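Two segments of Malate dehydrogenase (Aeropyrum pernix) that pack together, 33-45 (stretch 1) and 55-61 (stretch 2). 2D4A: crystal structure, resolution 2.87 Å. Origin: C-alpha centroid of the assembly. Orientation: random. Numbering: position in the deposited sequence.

Stretch 1, residues 33-45: PGKPQGEALDLAH
Stretch 2 (55-61) RISGSNS

The helix 35-45, preceded by Gly34 at its N-cap position (phi/psi 81/-22), runs nearly antiparallel (168°) to the strand 56-59, the axes approaching to 5.9 Å. The register pairs Pro33 with Asn60, Gln37 with Gly58 and Ala40 with Ser57, with CA-CA distances of 6.1, 4.1 and 5.3 Å.

The tightest crossing is at Gly58 (-133/136), where a CB would point toward the helix and lie 2.1 Å from Pro36 O. Without one, Gly58 CA approaches Pro36 O to 3.5 Å in a CA-H...O contact, while that same oxygen accepts the helical hydrogen bond from Ala40 N (2.9 Å). The small side chain of Ala40 points toward the strand, its CB 3.4 Å from Ser57 C.

Further along the helix, the contact is apolar. Ile56 (chi1 m, chi2 145°, between wells) points toward the helix: its CG2 lies 3.9 Å from Ala40 CB and 3.8 Å from Leu43 CD2, and its CD1 3.9 Å from Ala44 CA. Leu43 adopts the tp rotamer. The alternating strand turns Ser57 (m) and Ser59 (t) away; Ser59 OG accepts a hydrogen bond from Ser61 N (3.0 Å).

At the other end, Pro36, C-gamma endo, places CG 3.5 Å from Ser59 O. Gln37 (chi1 m, chi2 101°) starts sideways, but its end comes nearer the strand; its CG lies 3.1 Å from Gly58 O.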

# COMPACT_ATOMS: atom_id res chain seq x y z
N PRO B 33 33.05 7.73 -4.28
CA PRO B 33 33.24 6.60 -3.36
C PRO B 33 32.61 6.78 -1.98
O PRO B 33 32.72 7.84 -1.37
CB PRO B 33 34.75 6.44 -3.32
CG PRO B 33 35.25 7.82 -3.52
CD PRO B 33 34.34 8.36 -4.60
N GLY B 34 31.93 5.73 -1.52
CA GLY B 34 31.28 5.75 -0.22
C GLY B 34 29.93 6.43 -0.17
O GLY B 34 29.14 6.16 0.74
N LYS B 35 29.65 7.31 -1.13
CA LYS B 35 28.38 8.04 -1.19
C LYS B 35 27.19 7.10 -1.36
O LYS B 35 26.27 7.11 -0.54
CB LYS B 35 28.42 9.04 -2.35
CG LYS B 35 27.58 10.30 -2.18
CD LYS B 35 26.10 10.00 -2.01
CE LYS B 35 25.30 11.28 -1.74
NZ LYS B 35 25.21 12.15 -2.94
N PRO B 36 27.19 6.27 -2.42
CA PRO B 36 26.07 5.35 -2.63
C PRO B 36 25.92 4.26 -1.55
O PRO B 36 24.80 3.87 -1.22
CB PRO B 36 26.35 4.79 -4.04
CG PRO B 36 27.83 4.84 -4.14
CD PRO B 36 28.18 6.16 -3.50
N GLN B 37 27.03 3.79 -1.01
CA GLN B 37 26.98 2.77 0.03
C GLN B 37 26.44 3.42 1.33
O GLN B 37 25.63 2.82 2.04
CB GLN B 37 28.38 2.16 0.24
CG GLN B 37 28.94 1.44 -1.01
CD GLN B 37 29.97 2.25 -1.80
OE1 GLN B 37 29.89 3.47 -1.88
NE2 GLN B 37 30.92 1.56 -2.39
N GLY B 38 26.86 4.64 1.61
CA GLY B 38 26.39 5.32 2.81
C GLY B 38 24.89 5.50 2.74
O GLY B 38 24.16 5.26 3.71
N GLU B 39 24.45 5.73 1.65
CA GLU B 39 23.03 5.97 1.51
C GLU B 39 22.20 4.69 1.43
O GLU B 39 21.19 4.55 2.12
CB GLU B 39 22.76 6.82 0.28
CG GLU B 39 23.22 8.23 0.49
CD GLU B 39 22.14 9.23 0.20
OE1 GLU B 39 22.48 10.39 -0.11
OE2 GLU B 39 20.96 8.86 0.29
N ALA B 40 22.61 3.86 0.63
CA ALA B 40 21.89 2.60 0.57
C ALA B 40 21.77 2.03 1.98
O ALA B 40 20.77 1.39 2.33
CB ALA B 40 22.61 1.62 -0.34
N LEU B 41 22.80 2.26 2.79
CA LEU B 41 22.81 1.76 4.16
C LEU B 41 21.71 2.42 5.01
O LEU B 41 20.94 1.72 5.67
CB LEU B 41 24.18 1.98 4.80
CG LEU B 41 24.44 1.21 6.11
CD1 LEU B 41 24.36 -0.27 5.83
CD2 LEU B 41 25.82 1.57 6.69
N ASP B 42 21.63 3.75 4.99
CA ASP B 42 20.61 4.45 5.77
C ASP B 42 19.27 3.91 5.30
O ASP B 42 18.40 3.57 6.10
CB ASP B 42 20.69 5.97 5.53
CG ASP B 42 19.81 6.79 6.49
OD1 ASP B 42 19.43 6.25 7.56
OD2 ASP B 42 19.51 7.98 6.20
N LEU B 43 19.13 3.81 3.99
CA LEU B 43 17.88 3.32 3.39
C LEU B 43 17.53 1.89 3.80
O LEU B 43 16.36 1.56 4.05
CB LEU B 43 17.98 3.44 1.88
CG LEU B 43 16.71 3.42 1.04
CD1 LEU B 43 15.79 4.61 1.32
CD2 LEU B 43 17.19 3.42 -0.39
N ALA B 44 18.53 1.02 3.87
CA ALA B 44 18.30 -0.36 4.28
C ALA B 44 17.73 -0.38 5.70
O ALA B 44 16.81 -1.14 5.98
CB ALA B 44 19.61 -1.15 4.23
N HIS B 45 18.27 0.45 6.59
CA HIS B 45 17.81 0.51 7.97
C HIS B 45 16.35 0.98 7.99
O HIS B 45 15.60 0.64 8.90
CB HIS B 45 18.66 1.49 8.80
CG HIS B 45 20.10 1.08 8.98
ND1 HIS B 45 20.55 -0.19 8.73
CD2 HIS B 45 21.17 1.79 9.40
CE1 HIS B 45 21.85 -0.26 8.99
NE2 HIS B 45 22.25 0.94 9.39
N ARG B 55 16.15 -6.01 -1.14
CA ARG B 55 17.57 -5.72 -1.02
C ARG B 55 17.82 -4.28 -1.51
O ARG B 55 17.27 -3.88 -2.57
CB ARG B 55 18.45 -6.68 -1.78
CG ARG B 55 18.36 -8.15 -1.44
CD ARG B 55 19.36 -9.00 -2.23
NE ARG B 55 20.74 -8.73 -1.88
CZ ARG B 55 21.80 -9.36 -2.35
NH1 ARG B 55 21.69 -10.35 -3.23
NH2 ARG B 55 23.02 -8.99 -1.95
N ILE B 56 18.82 -3.65 -0.85
CA ILE B 56 19.21 -2.31 -1.25
C ILE B 56 20.73 -2.22 -1.16
O ILE B 56 21.32 -2.48 -0.11
CB ILE B 56 18.60 -1.21 -0.38
CG1 ILE B 56 17.08 -1.29 -0.38
CG2 ILE B 56 19.02 0.15 -0.92
CD1 ILE B 56 16.45 -0.94 0.92
N SER B 57 21.37 -1.84 -2.26
CA SER B 57 22.82 -1.75 -2.29
C SER B 57 23.31 -0.48 -2.95
O SER B 57 22.58 0.17 -3.71
CB SER B 57 23.40 -2.93 -3.04
OG SER B 57 22.90 -4.15 -2.52
N GLY B 58 24.56 -0.16 -2.68
CA GLY B 58 25.18 1.02 -3.26
C GLY B 58 26.54 0.58 -3.77
O GLY B 58 27.24 -0.15 -3.08
N SER B 59 26.90 1.01 -4.97
CA SER B 59 28.19 0.61 -5.53
C SER B 59 28.87 1.69 -6.36
O SER B 59 28.22 2.63 -6.83
CB SER B 59 28.00 -0.64 -6.37
OG SER B 59 29.22 -1.08 -6.89
N ASN B 60 30.18 1.58 -6.53
CA ASN B 60 30.93 2.54 -7.34
C ASN B 60 31.35 1.85 -8.61
O ASN B 60 32.03 2.43 -9.46
CB ASN B 60 32.18 3.02 -6.63
CG ASN B 60 31.87 3.87 -5.44
OD1 ASN B 60 31.10 4.81 -5.52
ND2 ASN B 60 32.48 3.54 -4.31
N SER B 61 30.94 0.60 -8.73
CA SER B 61 31.30 -0.21 -9.88
C SER B 61 30.15 -0.40 -10.86
O SER B 61 29.24 -1.19 -10.62
CB SER B 61 31.79 -1.55 -9.37
OG SER B 61 32.06 -2.41 -10.45